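Local coordinates for esterase D (Lactobacillus rhamnosus, PDB 3DKR), which probably hydrolyses carboxylic esters, as an alpha/beta hydrolase with a predicted Ser-His-Asp catalytic triad, at residues Gln14-Glu19 with Asp37-Ala42; Thr21-Val26 with Tyr92-Val97; Gly51-Leu56 with Ala86-Lys91; Gln185-Gly190 with Ile211-Val216. All coordinates share one frame; numbering follows the deposited sequence.

Interaction 1: Gln14-Glu19 with Asp37-Ala42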
loop_
_atom_site.group_PDB
_atom_site.type_symbol
_atom_site.label_atom_id
_atom_site.label_comp_id
_atom_site.label_asym_id
_atom_site.label_seq_id
_atom_site.Cartn_x
_atom_site.Cartn_y
_atom_site.Cartn_z
ATOM N N GLN A 14 6.773 -14.502 -0.643
ATOM C CA GLN A 14 6.866 -14.501 -2.089
ATOM C C GLN A 14 5.761 -13.612 -2.642
ATOM O O GLN A 14 4.701 -13.522 -2.039
ATOM C CB GLN A 14 6.604 -15.919 -2.590
ATOM C CG GLN A 14 7.604 -16.950 -2.108
ATOM C CD GLN A 14 8.905 -16.865 -2.860
ATOM O OE1 GLN A 14 8.928 -16.552 -4.052
ATOM N NE2 GLN A 14 10.009 -17.173 -2.172
ATOM N N PRO A 15 5.970 -13.019 -3.821
ATOM C CA PRO A 15 4.805 -12.432 -4.485
ATOM C C PRO A 15 3.828 -13.564 -4.749
ATOM O O PRO A 15 4.252 -14.711 -4.866
ATOM C CB PRO A 15 5.368 -11.905 -5.809
ATOM C CG PRO A 15 6.665 -12.606 -5.987
ATOM C CD PRO A 15 7.181 -12.941 -4.648
ATOM N N PHE A 16 2.532 -13.266 -4.831
ATOM C CA PHE A 16 1.556 -14.322 -5.117
ATOM C C PHE A 16 0.369 -13.829 -5.919
ATOM O O PHE A 16 0.122 -12.634 -5.989
ATOM C CB PHE A 16 1.101 -15.052 -3.849
ATOM C CG PHE A 16 0.264 -14.226 -2.894
ATOM C CD1 PHE A 16 0.859 -13.423 -1.915
ATOM C CD2 PHE A 16 -1.123 -14.305 -2.918
ATOM C CE1 PHE A 16 0.092 -12.689 -1.031
ATOM C CE2 PHE A 16 -1.880 -13.580 -2.037
ATOM C CZ PHE A 16 -1.271 -12.775 -1.081
ATOM N N GLU A 17 -0.321 -14.769 -6.546
ATOM C CA GLU A 17 -1.387 -14.435 -7.487
ATOM C C GLU A 17 -2.488 -15.450 -7.418
ATOM O O GLU A 17 -2.232 -16.659 -7.424
ATOM C CB GLU A 17 -0.868 -14.364 -8.924
ATOM C CG GLU A 17 -1.954 -13.952 -9.926
ATOM C CD GLU A 17 -1.438 -13.521 -11.294
ATOM O OE1 GLU A 17 -0.217 -13.603 -11.560
ATOM O OE2 GLU A 17 -2.285 -13.084 -12.112
ATOM N N TYR A 18 -3.718 -14.953 -7.366
ATOM C CA TYR A 18 -4.899 -15.778 -7.483
ATOM C C TYR A 18 -5.589 -15.482 -8.791
ATOM O O TYR A 18 -5.847 -14.308 -9.121
ATOM C CB TYR A 18 -5.886 -15.468 -6.367
ATOM C CG TYR A 18 -5.360 -15.656 -4.970
ATOM C CD1 TYR A 18 -4.375 -16.596 -4.683
ATOM C CD2 TYR A 18 -5.890 -14.911 -3.918
ATOM C CE1 TYR A 18 -3.904 -16.763 -3.371
ATOM C CE2 TYR A 18 -5.434 -15.080 -2.631
ATOM C CZ TYR A 18 -4.432 -15.994 -2.361
ATOM O OH TYR A 18 -3.985 -16.155 -1.049
ATOM N N GLU A 19 -5.937 -16.540 -9.516
ATOM C CA GLU A 19 -6.652 -16.367 -10.785
ATOM C C GLU A 19 -8.093 -16.015 -10.539
ATOM O O GLU A 19 -8.714 -16.514 -9.609
ATOM C CB GLU A 19 -6.582 -17.638 -11.621
ATOM C CG GLU A 19 -5.176 -18.113 -11.899
ATOM C CD GLU A 19 -4.281 -17.051 -12.489
ATOM O OE1 GLU A 19 -4.689 -16.382 -13.478
ATOM O OE2 GLU A 19 -3.157 -16.867 -11.947
ATOM N N ASP A 37 1.230 -8.721 4.313
ATOM C CA ASP A 37 0.339 -7.627 4.705
ATOM C C ASP A 37 -1.051 -7.813 4.084
ATOM O O ASP A 37 -2.039 -7.324 4.610
ATOM C CB ASP A 37 0.870 -6.275 4.202
ATOM C CG ASP A 37 2.204 -5.858 4.817
ATOM O OD1 ASP A 37 2.616 -6.400 5.864
ATOM O OD2 ASP A 37 2.832 -4.964 4.212
ATOM N N MET A 38 -1.099 -8.524 2.959
ATOM C CA MET A 38 -2.311 -8.617 2.155
ATOM C C MET A 38 -2.937 -10.017 2.137
ATOM O O MET A 38 -3.897 -10.248 1.398
ATOM C CB MET A 38 -2.009 -8.176 0.712
ATOM C CG MET A 38 -1.585 -6.714 0.568
ATOM S SD MET A 38 -2.912 -5.618 1.076
ATOM C CE MET A 38 -2.206 -4.019 0.655
ATOM N N ASN A 39 -2.420 -10.960 2.933
ATOM C CA ASN A 39 -2.960 -12.330 2.905
ATOM C C ASN A 39 -4.463 -12.383 3.167
ATOM O O ASN A 39 -5.210 -13.007 2.410
ATOM C CB ASN A 39 -2.269 -13.223 3.946
ATOM C CG ASN A 39 -0.820 -13.481 3.634
ATOM O OD1 ASN A 39 -0.337 -13.187 2.534
ATOM N ND2 ASN A 39 -0.092 -14.054 4.618
ATOM N N PHE A 40 -4.916 -11.741 4.232
ATOM C CA PHE A 40 -6.346 -11.806 4.568
ATOM C C PHE A 40 -7.190 -11.146 3.471
ATOM O O PHE A 40 -8.222 -11.685 3.059
ATOM C CB PHE A 40 -6.679 -11.126 5.890
ATOM C CG PHE A 40 -5.968 -11.698 7.102
ATOM C CD1 PHE A 40 -5.342 -12.945 7.094
ATOM C CD2 PHE A 40 -5.956 -10.954 8.270
ATOM C CE1 PHE A 40 -4.690 -13.414 8.246
ATOM C CE2 PHE A 40 -5.332 -11.420 9.409
ATOM C CZ PHE A 40 -4.708 -12.642 9.408
ATOM N N MET A 41 -6.764 -9.968 3.024
ATOM C CA MET A 41 -7.521 -9.207 2.018
ATOM C C MET A 41 -7.609 -10.006 0.725
ATOM O O MET A 41 -8.696 -10.181 0.132
ATOM C CB MET A 41 -6.869 -7.834 1.783
ATOM C CG MET A 41 -7.423 -7.011 0.598
ATOM S SD MET A 41 -9.167 -6.569 0.805
ATOM C CE MET A 41 -9.057 -5.419 2.179
ATOM N N ALA A 42 -6.448 -10.494 0.287
ATOM C CA ALA A 42 -6.363 -11.270 -0.946
ATOM C C ALA A 42 -7.326 -12.472 -0.911
ATOM O O ALA A 42 -8.030 -12.767 -1.879
ATOM C CB ALA A 42 -4.926 -11.703 -1.189
#
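Strand 16-18 passes alongside the first turn of helix 39-47, with the CA atoms of Phe16 and Asn39 9.4 Å apart and those of Tyr18 and Ala42 8.1 Å apart. At that spacing the strand reaches the helix through its side chains, and two aromatic rings do most of it. Phe16 and Tyr18 both send their side chains from the strand toward the helix and meet at Ala42. Phe16 CG stands between the backbone N and the carbonyl carbon (chi1 68°), and from there the ring brings its edge to the methyl group, CE2 lying 3.7 Å from Ala42 CB. Tyr18 CE2 is also 3.7 Å from Ala42 CB, while the edge of the Tyr18 ring faces the carbonyl, with CE2 3.6 Å from Ala42 O. The two rings touch each other too, Tyr18 CE2 sitting in the plane of the Phe16 ring at its edge. On the outer flank the Asn39 amide lies against the far end of the Phe16 ring, the two planes turned 62° apart. Met38, at the N-cap position, adds little across the contact. An alanine at Phe16 would probably open a gap beside the Ala42 methyl and leave the Asn39 amide and the Tyr18 ring edge without their aromatic neighbour. Val54 and Pro35 also touch Phe16, and Val52 and Leu27 touch Ala42. The contact joins the antiparallel edge strand of the central sheet to a helix packed on one sheet face, the layered build of the alpha/beta hydrolase fold.

Interaction 2: Thr21-Val26 with Tyr92-Val97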
loop_
_atom_site.group_PDB
_atom_site.type_symbol
_atom_site.label_atom_id
_atom_site.label_comp_id
_atom_site.label_asym_id
_atom_site.label_seq_id
_atom_site.Cartn_x
_atom_site.Cartn_y
_atom_site.Cartn_z
ATOM N N THR A 21 -11.746 -14.217 -12.970
ATOM C CA THR A 21 -12.456 -14.284 -14.248
ATOM C C THR A 21 -12.548 -12.883 -14.864
ATOM O O THR A 21 -11.738 -12.546 -15.738
ATOM C CB THR A 21 -13.837 -14.969 -14.104
ATOM O OG1 THR A 21 -14.599 -14.365 -13.053
ATOM C CG2 THR A 21 -13.669 -16.474 -13.804
ATOM N N ASP A 22 -13.478 -12.062 -14.395
ATOM C CA ASP A 22 -13.701 -10.740 -15.028
ATOM C C ASP A 22 -12.862 -9.617 -14.425
ATOM O O ASP A 22 -12.443 -8.703 -15.141
ATOM C CB ASP A 22 -15.174 -10.320 -14.968
ATOM C CG ASP A 22 -15.672 -10.143 -13.555
ATOM O OD1 ASP A 22 -15.792 -11.189 -12.876
ATOM O OD2 ASP A 22 -15.927 -8.979 -13.132
ATOM N N THR A 23 -12.647 -9.659 -13.110
ATOM C CA THR A 23 -12.024 -8.547 -12.402
ATOM C C THR A 23 -10.809 -8.997 -11.598
ATOM O O THR A 23 -10.850 -10.034 -10.919
ATOM C CB THR A 23 -13.020 -7.861 -11.462
ATOM O OG1 THR A 23 -14.105 -7.294 -12.226
ATOM C CG2 THR A 23 -12.338 -6.741 -10.682
ATOM N N GLY A 24 -9.742 -8.212 -11.692
ATOM C CA GLY A 24 -8.510 -8.475 -10.954
ATOM C C GLY A 24 -8.152 -7.287 -10.099
ATOM O O GLY A 24 -8.498 -6.141 -10.428
ATOM N N VAL A 25 -7.418 -7.546 -9.021
ATOM C CA VAL A 25 -7.052 -6.511 -8.057
ATOM C C VAL A 25 -5.563 -6.590 -7.761
ATOM O O VAL A 25 -5.055 -7.665 -7.446
ATOM C CB VAL A 25 -7.816 -6.694 -6.727
ATOM C CG1 VAL A 25 -7.517 -5.531 -5.786
ATOM C CG2 VAL A 25 -9.308 -6.776 -6.992
ATOM N N VAL A 26 -4.882 -5.453 -7.856
ATOM C CA VAL A 26 -3.486 -5.336 -7.458
ATOM C C VAL A 26 -3.445 -4.769 -6.040
ATOM O O VAL A 26 -4.074 -3.745 -5.755
ATOM C CB VAL A 26 -2.692 -4.416 -8.405
ATOM C CG1 VAL A 26 -1.283 -4.197 -7.886
ATOM C CG2 VAL A 26 -2.680 -4.984 -9.840
ATOM N N TYR A 92 -7.560 -9.090 -17.321
ATOM C CA TYR A 92 -8.905 -8.921 -16.753
ATOM C C TYR A 92 -9.649 -7.784 -17.408
ATOM O O TYR A 92 -9.054 -6.784 -17.751
ATOM C CB TYR A 92 -8.841 -8.668 -15.237
ATOM C CG TYR A 92 -8.313 -9.870 -14.524
ATOM C CD1 TYR A 92 -9.087 -11.003 -14.425
ATOM C CD2 TYR A 92 -7.023 -9.914 -14.027
ATOM C CE1 TYR A 92 -8.612 -12.147 -13.825
ATOM C CE2 TYR A 92 -6.546 -11.051 -13.412
ATOM C CZ TYR A 92 -7.351 -12.166 -13.313
ATOM O OH TYR A 92 -6.879 -13.319 -12.706
ATOM N N ALA A 93 -10.965 -7.929 -17.542
ATOM C CA ALA A 93 -11.786 -6.861 -18.102
ATOM C C ALA A 93 -11.683 -5.596 -17.264
ATOM O O ALA A 93 -11.704 -4.501 -17.808
ATOM C CB ALA A 93 -13.228 -7.289 -18.163
ATOM N N LYS A 94 -11.656 -5.757 -15.938
ATOM C CA LYS A 94 -11.559 -4.627 -15.008
ATOM C C LYS A 94 -10.482 -4.880 -13.981
ATOM O O LYS A 94 -10.327 -6.007 -13.506
ATOM C CB LYS A 94 -12.898 -4.390 -14.310
ATOM C CG LYS A 94 -14.034 -4.036 -15.276
ATOM C CD LYS A 94 -15.264 -3.533 -14.527
ATOM C CE LYS A 94 -16.448 -3.267 -15.456
ATOM N NZ LYS A 94 -17.625 -2.687 -14.744
ATOM N N VAL A 95 -9.742 -3.824 -13.651
ATOM C CA VAL A 95 -8.661 -3.918 -12.668
ATOM C C VAL A 95 -8.789 -2.769 -11.675
ATOM O O VAL A 95 -9.021 -1.626 -12.067
ATOM C CB VAL A 95 -7.296 -3.887 -13.359
ATOM C CG1 VAL A 95 -6.172 -3.657 -12.345
ATOM C CG2 VAL A 95 -7.065 -5.188 -14.138
ATOM N N PHE A 96 -8.628 -3.111 -10.398
ATOM C CA PHE A 96 -8.582 -2.169 -9.289
ATOM C C PHE A 96 -7.188 -2.250 -8.659
ATOM O O PHE A 96 -6.569 -3.301 -8.680
ATOM C CB PHE A 96 -9.615 -2.539 -8.241
ATOM C CG PHE A 96 -11.042 -2.422 -8.713
ATOM C CD1 PHE A 96 -11.820 -1.341 -8.328
ATOM C CD2 PHE A 96 -11.597 -3.371 -9.555
ATOM C CE1 PHE A 96 -13.140 -1.224 -8.771
ATOM C CE2 PHE A 96 -12.921 -3.248 -10.002
ATOM C CZ PHE A 96 -13.674 -2.172 -9.602
ATOM N N VAL A 97 -6.712 -1.144 -8.108
ATOM C CA VAL A 97 -5.390 -1.100 -7.468
ATOM C C VAL A 97 -5.494 -0.392 -6.131
ATOM O O VAL A 97 -5.970 0.745 -6.072
ATOM C CB VAL A 97 -4.399 -0.351 -8.356
ATOM C CG1 VAL A 97 -2.992 -0.398 -7.751
ATOM C CG2 VAL A 97 -4.462 -0.927 -9.793
#
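Gly24 and Lys94 are joined directly, Gly24 N donating a hydrogen bond of 2.9 Å to Lys94 O. Phe96 N then donates a hydrogen bond to Gly24 O at 3.0 Å, and Val26 N one to Phe96 O at 2.9 Å. The hydrogen bond from Lys94 N to Asp22 O, at 3.2 Å, is the longest of the four. Side chains fill in around this backbone pairing. The Tyr92 ring lies with one face over Gly24, whose CA is 4.0 Å from the ring centroid in a CH-pi contact. A CB on Gly24 would clash with Tyr92 CD2, so the ring rests where a side chain would stand. On the opposite sheet face Thr23 CG2, anti to the backbone N, is the branch that meets the edge of the Phe96 ring, 3.6 Å from Phe96 CE2. Val26 and Val97 lie side by side, pointing the same way. These are neighbouring parallel strands in the middle of the alpha/beta hydrolase sheet. Further out, Thr23 OG1 is the branch turned to Asp22 and donates to OD2 over 2.6 Å, coming from above the carboxylate plane. Tyr92 OH is hydrogen-bonded to Gly20 N, which ties down the far end of the ring. Met88 of helix 74-89 covers Val26 and Val95, while Met245 of helix 234-246 covers Val25 and Phe96.

Interaction 3: Gly51-Leu56 with Ala86-Lys91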
loop_
_atom_site.group_PDB
_atom_site.type_symbol
_atom_site.label_atom_id
_atom_site.label_comp_id
_atom_site.label_asym_id
_atom_site.label_seq_id
_atom_site.Cartn_x
_atom_site.Cartn_y
_atom_site.Cartn_z
ATOM N N GLY A 51 -9.752 -12.003 -9.054
ATOM C CA GLY A 51 -8.330 -12.307 -9.232
ATOM C C GLY A 51 -7.545 -11.320 -8.392
ATOM O O GLY A 51 -7.999 -10.191 -8.178
ATOM N N VAL A 52 -6.356 -11.720 -7.922
ATOM C CA VAL A 52 -5.582 -10.880 -7.019
ATOM C C VAL A 52 -4.100 -11.051 -7.340
ATOM O O VAL A 52 -3.679 -12.152 -7.636
ATOM C CB VAL A 52 -5.813 -11.231 -5.522
ATOM C CG1 VAL A 52 -5.136 -10.184 -4.635
ATOM C CG2 VAL A 52 -7.306 -11.345 -5.217
ATOM N N TYR A 53 -3.336 -9.962 -7.296
ATOM C CA TYR A 53 -1.889 -10.009 -7.492
ATOM C C TYR A 53 -1.215 -9.132 -6.465
ATOM O O TYR A 53 -1.573 -7.975 -6.330
ATOM C CB TYR A 53 -1.520 -9.545 -8.887
ATOM C CG TYR A 53 -0.047 -9.607 -9.219
ATOM C CD1 TYR A 53 0.722 -10.719 -8.907
ATOM C CD2 TYR A 53 0.569 -8.556 -9.882
ATOM C CE1 TYR A 53 2.072 -10.761 -9.239
ATOM C CE2 TYR A 53 1.901 -8.606 -10.227
ATOM C CZ TYR A 53 2.644 -9.705 -9.906
ATOM O OH TYR A 53 3.976 -9.741 -10.287
ATOM N N VAL A 54 -0.269 -9.726 -5.734
ATOM C CA VAL A 54 0.407 -9.087 -4.618
ATOM C C VAL A 54 1.914 -9.190 -4.849
ATOM O O VAL A 54 2.544 -10.201 -4.494
ATOM C CB VAL A 54 0.030 -9.740 -3.274
ATOM C CG1 VAL A 54 0.582 -8.911 -2.124
ATOM C CG2 VAL A 54 -1.484 -9.899 -3.169
ATOM N N PRO A 55 2.494 -8.171 -5.494
ATOM C CA PRO A 55 3.943 -8.198 -5.730
ATOM C C PRO A 55 4.752 -7.952 -4.465
ATOM O O PRO A 55 4.214 -7.493 -3.462
ATOM C CB PRO A 55 4.164 -7.059 -6.730
ATOM C CG PRO A 55 3.037 -6.114 -6.497
ATOM C CD PRO A 55 1.857 -6.975 -6.085
ATOM N N LEU A 56 6.054 -8.211 -4.558
ATOM C CA LEU A 56 7.005 -7.930 -3.494
ATOM C C LEU A 56 7.880 -6.748 -3.904
ATOM O O LEU A 56 8.492 -6.773 -4.971
ATOM C CB LEU A 56 7.896 -9.148 -3.272
ATOM C CG LEU A 56 9.068 -8.994 -2.315
ATOM C CD1 LEU A 56 8.626 -8.681 -0.903
ATOM C CD2 LEU A 56 9.954 -10.270 -2.369
ATOM N N ALA A 86 0.146 -3.496 -15.174
ATOM C CA ALA A 86 0.120 -3.973 -16.566
ATOM C C ALA A 86 -0.135 -5.475 -16.671
ATOM O O ALA A 86 -0.852 -5.947 -17.560
ATOM C CB ALA A 86 1.420 -3.615 -17.265
ATOM N N HIS A 87 0.451 -6.232 -15.750
ATOM C CA HIS A 87 0.267 -7.687 -15.678
ATOM C C HIS A 87 -1.220 -8.038 -15.609
ATOM O O HIS A 87 -1.688 -8.980 -16.257
ATOM C CB HIS A 87 0.996 -8.212 -14.433
ATOM C CG HIS A 87 0.817 -9.673 -14.186
ATOM N ND1 HIS A 87 1.458 -10.638 -14.941
ATOM C CD2 HIS A 87 0.092 -10.340 -13.254
ATOM C CE1 HIS A 87 1.124 -11.835 -14.486
ATOM N NE2 HIS A 87 0.299 -11.680 -13.463
ATOM N N MET A 88 -1.959 -7.245 -14.836
ATOM C CA MET A 88 -3.354 -7.519 -14.542
ATOM C C MET A 88 -4.274 -6.916 -15.605
ATOM O O MET A 88 -5.258 -7.560 -15.996
ATOM C CB MET A 88 -3.717 -7.028 -13.141
ATOM C CG MET A 88 -2.983 -7.788 -12.013
ATOM S SD MET A 88 -3.384 -9.551 -11.967
ATOM C CE MET A 88 -4.788 -9.542 -10.861
ATOM N N THR A 89 -3.953 -5.721 -16.098
ATOM C CA THR A 89 -4.769 -5.145 -17.176
ATOM C C THR A 89 -4.599 -5.914 -18.497
ATOM O O THR A 89 -5.392 -5.726 -19.424
ATOM C CB THR A 89 -4.478 -3.661 -17.418
ATOM O OG1 THR A 89 -3.119 -3.498 -17.835
ATOM C CG2 THR A 89 -4.775 -2.829 -16.184
ATOM N N ALA A 90 -3.578 -6.750 -18.623
ATOM C CA ALA A 90 -3.476 -7.624 -19.809
ATOM C C ALA A 90 -4.510 -8.762 -19.792
ATOM O O ALA A 90 -4.854 -9.306 -20.853
ATOM C CB ALA A 90 -2.081 -8.200 -19.906
ATOM N N LYS A 91 -4.985 -9.112 -18.594
ATOM C CA LYS A 91 -5.743 -10.352 -18.344
ATOM C C LYS A 91 -7.230 -10.126 -18.089
ATOM O O LYS A 91 -8.063 -10.919 -18.551
ATOM C CB LYS A 91 -5.185 -11.078 -17.094
ATOM C CG LYS A 91 -3.785 -11.562 -17.196
ATOM C CD LYS A 91 -3.250 -12.043 -15.832
ATOM C CE LYS A 91 -3.928 -13.290 -15.352
ATOM N NZ LYS A 91 -2.982 -14.123 -14.531
#
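Met88 and His87, near the end of helix 74-89, pack on Tyr53 of strand 51-54, one of the helix-on-sheet contacts of the alpha/beta hydrolase fold. A Met-aromatic contact lies at its centre. Met88 points toward the strand and bends at chi2 and chi3 (-62° and -90°), which brings its sulfur and methyl against Tyr53 CB. SD lies 3.6 Å from Tyr53 CB, and oblique to the ring, 5.3 Å from its centroid. The methyl goes deeper: Met88 CE is 3.9 Å from Val52 C and also approaches Gly51 C. An alanine at Met88 would probably open a gap over Gly51 and Val52 and leave Tyr53 CB without its sulfur neighbour. His87 takes the outer side of the contact. Its imidazole and the Tyr53 ring are inclined at 42°. Glu17 OE1 is hydrogen-bonded to His87 NE2 and probably limits the rotation of the imidazole. Glu17 OE2 also forms a salt bridge with Lys91 NZ, so one carboxylate holds two residues near the helix end. The histidine carbon that meets the tyrosine is CD2, 3.8 Å above the Tyr53 ring plane and offset toward the rim.

Interaction 4: Gln185-Gly190 with Ile211-Val216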
loop_
_atom_site.group_PDB
_atom_site.type_symbol
_atom_site.label_atom_id
_atom_site.label_comp_id
_atom_site.label_asym_id
_atom_site.label_seq_id
_atom_site.Cartn_x
_atom_site.Cartn_y
_atom_site.Cartn_z
ATOM N N GLN A 185 -11.009 8.472 -11.689
ATOM C CA GLN A 185 -11.653 7.238 -11.278
ATOM C C GLN A 185 -12.269 7.349 -9.896
ATOM O O GLN A 185 -11.788 8.136 -9.061
ATOM C CB GLN A 185 -10.650 6.080 -11.219
ATOM C CG GLN A 185 -9.976 5.730 -12.530
ATOM C CD GLN A 185 -8.638 6.405 -12.717
ATOM O OE1 GLN A 185 -8.390 7.478 -12.167
ATOM N NE2 GLN A 185 -7.761 5.772 -13.501
ATOM N N PRO A 186 -13.285 6.519 -9.621
ATOM C CA PRO A 186 -13.708 6.318 -8.250
ATOM C C PRO A 186 -12.501 5.956 -7.371
ATOM O O PRO A 186 -11.666 5.137 -7.781
ATOM C CB PRO A 186 -14.676 5.131 -8.352
ATOM C CG PRO A 186 -15.177 5.188 -9.750
ATOM C CD PRO A 186 -14.076 5.708 -10.570
ATOM N N THR A 187 -12.418 6.579 -6.202
ATOM C CA THR A 187 -11.301 6.357 -5.271
ATOM C C THR A 187 -11.799 5.950 -3.893
ATOM O O THR A 187 -12.703 6.571 -3.329
ATOM C CB THR A 187 -10.443 7.612 -5.158
ATOM O OG1 THR A 187 -10.007 8.005 -6.460
ATOM C CG2 THR A 187 -9.230 7.380 -4.250
ATOM N N PHE A 188 -11.171 4.908 -3.357
ATOM C CA PHE A 188 -11.445 4.377 -2.031
ATOM C C PHE A 188 -10.398 4.901 -1.065
ATOM O O PHE A 188 -9.206 4.889 -1.364
ATOM C CB PHE A 188 -11.382 2.843 -2.059
ATOM C CG PHE A 188 -11.706 2.198 -0.749
ATOM C CD1 PHE A 188 -13.014 1.835 -0.442
ATOM C CD2 PHE A 188 -10.725 1.991 0.208
ATOM C CE1 PHE A 188 -13.329 1.250 0.785
ATOM C CE2 PHE A 188 -11.034 1.401 1.425
ATOM C CZ PHE A 188 -12.345 1.045 1.720
ATOM N N ILE A 189 -10.852 5.348 0.102
ATOM C CA ILE A 189 -9.938 5.779 1.170
ATOM C C ILE A 189 -10.318 5.127 2.482
ATOM O O ILE A 189 -11.427 5.336 2.986
ATOM C CB ILE A 189 -9.933 7.306 1.369
ATOM C CG1 ILE A 189 -9.537 8.011 0.073
ATOM C CG2 ILE A 189 -8.981 7.668 2.527
ATOM C CD1 ILE A 189 -9.607 9.559 0.110
ATOM N N GLY A 190 -9.419 4.305 3.020
ATOM C CA GLY A 190 -9.575 3.742 4.343
ATOM C C GLY A 190 -8.437 4.184 5.239
ATOM O O GLY A 190 -7.288 4.259 4.799
ATOM N N ILE A 211 -10.442 16.403 -6.507
ATOM C CA ILE A 211 -11.539 17.269 -6.961
ATOM C C ILE A 211 -12.221 16.762 -8.239
ATOM O O ILE A 211 -13.384 17.100 -8.505
ATOM C CB ILE A 211 -11.067 18.735 -7.148
ATOM C CG1 ILE A 211 -9.972 18.843 -8.198
ATOM C CG2 ILE A 211 -10.569 19.311 -5.811
ATOM C CD1 ILE A 211 -9.696 20.295 -8.605
ATOM N N ASN A 212 -11.514 15.940 -9.009
ATOM C CA ASN A 212 -12.035 15.415 -10.281
ATOM C C ASN A 212 -12.416 13.929 -10.280
ATOM O O ASN A 212 -12.869 13.398 -11.301
ATOM C CB ASN A 212 -11.033 15.707 -11.375
ATOM C CG ASN A 212 -10.864 17.197 -11.599
ATOM O OD1 ASN A 212 -11.856 17.933 -11.644
ATOM N ND2 ASN A 212 -9.629 17.650 -11.736
ATOM N N ALA A 213 -12.252 13.267 -9.140
ATOM C CA ALA A 213 -12.616 11.849 -9.011
ATOM C C ALA A 213 -14.125 11.683 -9.167
ATOM O O ALA A 213 -14.905 12.490 -8.646
ATOM C CB ALA A 213 -12.174 11.292 -7.663
ATOM N N ALA A 214 -14.535 10.650 -9.898
ATOM C CA ALA A 214 -15.978 10.366 -10.071
ATOM C C ALA A 214 -16.732 10.256 -8.743
ATOM O O ALA A 214 -17.889 10.697 -8.627
ATOM C CB ALA A 214 -16.180 9.098 -10.876
ATOM N N ARG A 215 -16.092 9.625 -7.761
ATOM C CA ARG A 215 -16.574 9.556 -6.393
ATOM C C ARG A 215 -15.403 9.250 -5.469
ATOM O O ARG A 215 -14.362 8.756 -5.920
ATOM C CB ARG A 215 -17.665 8.497 -6.218
ATOM C CG ARG A 215 -17.221 7.034 -6.318
ATOM C CD ARG A 215 -18.301 6.047 -5.773
ATOM N NE ARG A 215 -17.864 4.635 -5.821
ATOM C CZ ARG A 215 -17.770 3.915 -6.938
ATOM N NH1 ARG A 215 -18.078 4.450 -8.113
ATOM N NH2 ARG A 215 -17.359 2.650 -6.890
ATOM N N VAL A 216 -15.573 9.585 -4.192
ATOM C CA VAL A 216 -14.615 9.220 -3.155
ATOM C C VAL A 216 -15.327 8.467 -2.034
ATOM O O VAL A 216 -16.176 9.024 -1.330
ATOM C CB VAL A 216 -13.880 10.451 -2.590
ATOM C CG1 VAL A 216 -12.879 10.017 -1.535
ATOM C CG2 VAL A 216 -13.187 11.199 -3.719
#
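Thr187 and Val216 pair as the start of two parallel strands, 187-192 and 216-221, at one margin of the alpha/beta hydrolase sheet. The second of these is the outermost strand on that side. The tight part of the contact is the backbone pairing and the apolar side chains beyond it. Thr187 N donates a hydrogen bond to Arg215 O at 2.9 Å, the donor tilted 25° from the carbonyl plane. Thr187 O in turn receives a CA-H contact from Val216. Ala213 CB also fits closely, 3.5 Å from Gln185 O. Deeper in the sheet, Ile189 CD1 meets Val216 CG1 at 3.7 Å, the two side chains crossing at a slant. Ile189 CG1 is anti to the carbonyl carbon and chi2 is extended (175°), which carries CD1 out to Val216. Leu206 and Ala203 of helix 202-209 also touch Ile189. Thr187 OG1 turns back to its own segment and donates to Gln185 O over 3.2 Å, from above the carbonyl plane.

The solvent side lies where Ala214 and Arg215 pass Pro186. Ala214 is exposed and meets Pro186 loosely through its methyl, with CB 4.0 Å from Pro186 CD. Arg215 and Pro186 still meet closely here, the guanidinium lying on the proline ring. A salt bridge from NH1 to Glu248, which also touches Pro186, probably helps to hold it there. Pro186 CB sits 3.5 Å above the guanidinium plane, offset toward the rim, and Arg215 NH1 comes within 3.4 Å of Pro186 CG.

How the interactions relate
All four contacts belong to one central sheet. Interactions 2 and 3 are buried, 1 and 4 partly so. Interaction 2 lies among inner strands, and backbone hydrogen bonds carry it. Interaction 4 pairs parallel strands at a margin of the sheet, but with one backbone hydrogen bond and a charged, partly exposed flank. Interactions 1 and 3 join helices to strands through side-chain packing, without hydrogen bonds between their segments: rings on alanine in 1, methionine on tyrosine in 3. Glu17 links them by reaching His87 and Lys91. Interactions 1 and 2 meet where Tyr92 packs on Glu19. Interactions 2 and 3 share the pairing of Val25 with Gly51 and Tyr53. Interaction 4 touches none of the others.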